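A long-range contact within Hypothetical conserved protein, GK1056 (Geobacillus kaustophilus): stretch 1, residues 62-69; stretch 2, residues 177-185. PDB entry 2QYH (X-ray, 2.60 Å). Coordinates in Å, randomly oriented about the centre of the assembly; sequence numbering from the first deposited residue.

Stretch 1 (62-69) FVSFNGQY
Stretch 2 177-185: VLPAGGSKA

No hydrogen bond joins these two stretches, although their backbones close to 4.1 Å between Asn 66 CA and Lys 184 CA; together they bury 348 Å². Stretch 1 leaves a strand (62-64) and turns through three residues with positive phi, Phe 65 (51/47), Asn 66 (46/41) and Gly 67 (98/-10), then Gln 68 (-82/-7). Ser 64 clamps this loop: its N and OG each donate to Tyr 69 O at 2.9 Å. Inside the loop, Gln 68 N donates to Phe 65 O at 3.0 Å. Stretch 2 leaves its strand at Pro 179 in a type II turn, closed by Gly 182 N to Pro 179 O at 2.9 Å, with Gly 181 at 101/-10. Ser 183 (-164/158, chi1 p) then caps the helix beginning at Lys 184.

Gly 67 CA lies 3.6 Å from Ser 183 O in a CA-H...O contact; a CB there would clash with that oxygen, and the backbone angles alone call for glycine. Val 63 (t) points toward stretch 2, its CG1 4.1 Å from Lys 184 CB. Lys 184 (p, t, t, t) starts sideways and its end leads off from stretch 1, NZ hydrogen-bonded elsewhere in the structure. Leu 178 (chi1 -17°, chi2 t) and Pro 179 (C-gamma endo) point toward stretch 1, facing Asn 66 (m) and Gln 68 (m, p), respectively.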

# COMPACT_ATOMS: atom_id res chain seq x y z
N PHE D 62 -8.17 9.64 9.44
CA PHE D 62 -8.15 10.30 8.15
C PHE D 62 -9.51 10.72 7.62
O PHE D 62 -10.55 10.29 8.10
CB PHE D 62 -7.49 9.37 7.12
CG PHE D 62 -8.12 7.99 7.03
CD1 PHE D 62 -7.59 6.92 7.75
CD2 PHE D 62 -9.24 7.77 6.23
CE1 PHE D 62 -8.16 5.64 7.67
CE2 PHE D 62 -9.83 6.49 6.15
CZ PHE D 62 -9.28 5.43 6.87
N VAL D 63 -9.45 11.58 6.62
CA VAL D 63 -10.62 12.08 5.91
C VAL D 63 -10.37 11.56 4.50
O VAL D 63 -9.45 12.04 3.82
CB VAL D 63 -10.67 13.62 5.86
CG1 VAL D 63 -11.78 14.07 4.90
CG2 VAL D 63 -10.90 14.20 7.24
N SER D 64 -11.15 10.58 4.07
CA SER D 64 -10.99 10.03 2.72
C SER D 64 -12.24 10.32 1.89
O SER D 64 -13.22 10.87 2.39
CB SER D 64 -10.76 8.53 2.80
OG SER D 64 -11.90 7.85 3.29
N PHE D 65 -12.18 9.96 0.61
CA PHE D 65 -13.30 10.19 -0.32
C PHE D 65 -13.80 11.63 -0.27
O PHE D 65 -15.01 11.87 -0.20
CB PHE D 65 -14.47 9.24 0.01
CG PHE D 65 -14.26 7.81 -0.43
CD1 PHE D 65 -13.96 7.51 -1.76
CD2 PHE D 65 -14.44 6.77 0.47
CE1 PHE D 65 -13.86 6.18 -2.19
CE2 PHE D 65 -14.34 5.43 0.04
CZ PHE D 65 -14.04 5.14 -1.29
N ASN D 66 -12.88 12.59 -0.31
CA ASN D 66 -13.25 14.01 -0.27
C ASN D 66 -14.27 14.33 0.81
O ASN D 66 -15.21 15.09 0.57
CB ASN D 66 -13.81 14.48 -1.62
CG ASN D 66 -12.82 14.33 -2.75
OD1 ASN D 66 -12.76 13.29 -3.39
ND2 ASN D 66 -12.03 15.37 -2.99
N GLY D 67 -14.11 13.73 1.98
CA GLY D 67 -15.00 14.00 3.09
C GLY D 67 -16.14 13.03 3.37
O GLY D 67 -16.77 13.13 4.42
N GLN D 68 -16.40 12.09 2.47
CA GLN D 68 -17.51 11.16 2.67
C GLN D 68 -17.27 9.96 3.58
O GLN D 68 -18.21 9.23 3.88
CB GLN D 68 -18.04 10.69 1.32
CG GLN D 68 -19.03 11.67 0.71
CD GLN D 68 -18.49 13.09 0.71
OE1 GLN D 68 -17.66 13.44 -0.12
NE2 GLN D 68 -18.97 13.90 1.64
N TYR D 69 -16.03 9.76 4.01
CA TYR D 69 -15.68 8.65 4.89
C TYR D 69 -14.53 9.12 5.79
O TYR D 69 -13.40 9.26 5.33
CB TYR D 69 -15.24 7.44 4.07
CG TYR D 69 -15.11 6.17 4.88
CD1 TYR D 69 -16.24 5.50 5.37
CD2 TYR D 69 -13.87 5.62 5.14
CE1 TYR D 69 -16.12 4.32 6.11
CE2 TYR D 69 -13.73 4.45 5.88
CZ TYR D 69 -14.86 3.80 6.36
OH TYR D 69 -14.71 2.65 7.09
N VAL D 177 -17.26 11.36 -9.07
CA VAL D 177 -18.65 11.63 -8.75
C VAL D 177 -18.79 11.70 -7.22
O VAL D 177 -18.74 10.68 -6.54
CB VAL D 177 -19.57 10.50 -9.30
CG1 VAL D 177 -21.03 10.81 -8.98
CG2 VAL D 177 -19.37 10.36 -10.79
N LEU D 178 -18.93 12.91 -6.70
CA LEU D 178 -19.08 13.09 -5.26
C LEU D 178 -20.44 13.71 -4.99
O LEU D 178 -21.10 14.19 -5.91
CB LEU D 178 -18.00 14.03 -4.68
CG LEU D 178 -16.72 14.39 -5.45
CD1 LEU D 178 -15.86 15.30 -4.56
CD2 LEU D 178 -15.94 13.15 -5.84
N PRO D 179 -20.90 13.69 -3.74
CA PRO D 179 -22.20 14.29 -3.47
C PRO D 179 -22.03 15.80 -3.44
O PRO D 179 -21.03 16.30 -2.94
CB PRO D 179 -22.56 13.73 -2.10
CG PRO D 179 -21.22 13.68 -1.42
CD PRO D 179 -20.32 13.11 -2.51
N ALA D 180 -22.99 16.52 -4.00
CA ALA D 180 -22.89 17.97 -3.98
C ALA D 180 -22.80 18.36 -2.51
O ALA D 180 -23.55 17.86 -1.68
CB ALA D 180 -24.11 18.60 -4.62
N GLY D 181 -21.85 19.23 -2.20
CA GLY D 181 -21.70 19.65 -0.82
C GLY D 181 -20.56 18.95 -0.13
O GLY D 181 -20.19 19.32 0.98
N GLY D 182 -20.00 17.93 -0.77
CA GLY D 182 -18.89 17.21 -0.16
C GLY D 182 -17.52 17.68 -0.60
O GLY D 182 -17.29 17.98 -1.78
N SER D 183 -16.60 17.74 0.36
CA SER D 183 -15.21 18.13 0.09
C SER D 183 -14.38 17.71 1.30
O SER D 183 -14.93 17.53 2.39
CB SER D 183 -15.10 19.64 -0.12
OG SER D 183 -15.06 20.33 1.12
N LYS D 184 -13.08 17.55 1.12
CA LYS D 184 -12.27 17.11 2.25
C LYS D 184 -12.15 18.16 3.34
O LYS D 184 -11.96 17.80 4.51
CB LYS D 184 -10.89 16.62 1.80
CG LYS D 184 -9.95 17.65 1.21
CD LYS D 184 -8.63 16.97 0.85
CE LYS D 184 -7.62 17.95 0.29
NZ LYS D 184 -6.31 17.32 -0.03
N ALA D 185 -12.28 19.43 2.99
CA ALA D 185 -12.19 20.46 4.02
C ALA D 185 -13.42 20.30 4.88
O ALA D 185 -13.38 20.50 6.10
CB ALA D 185 -12.16 21.85 3.39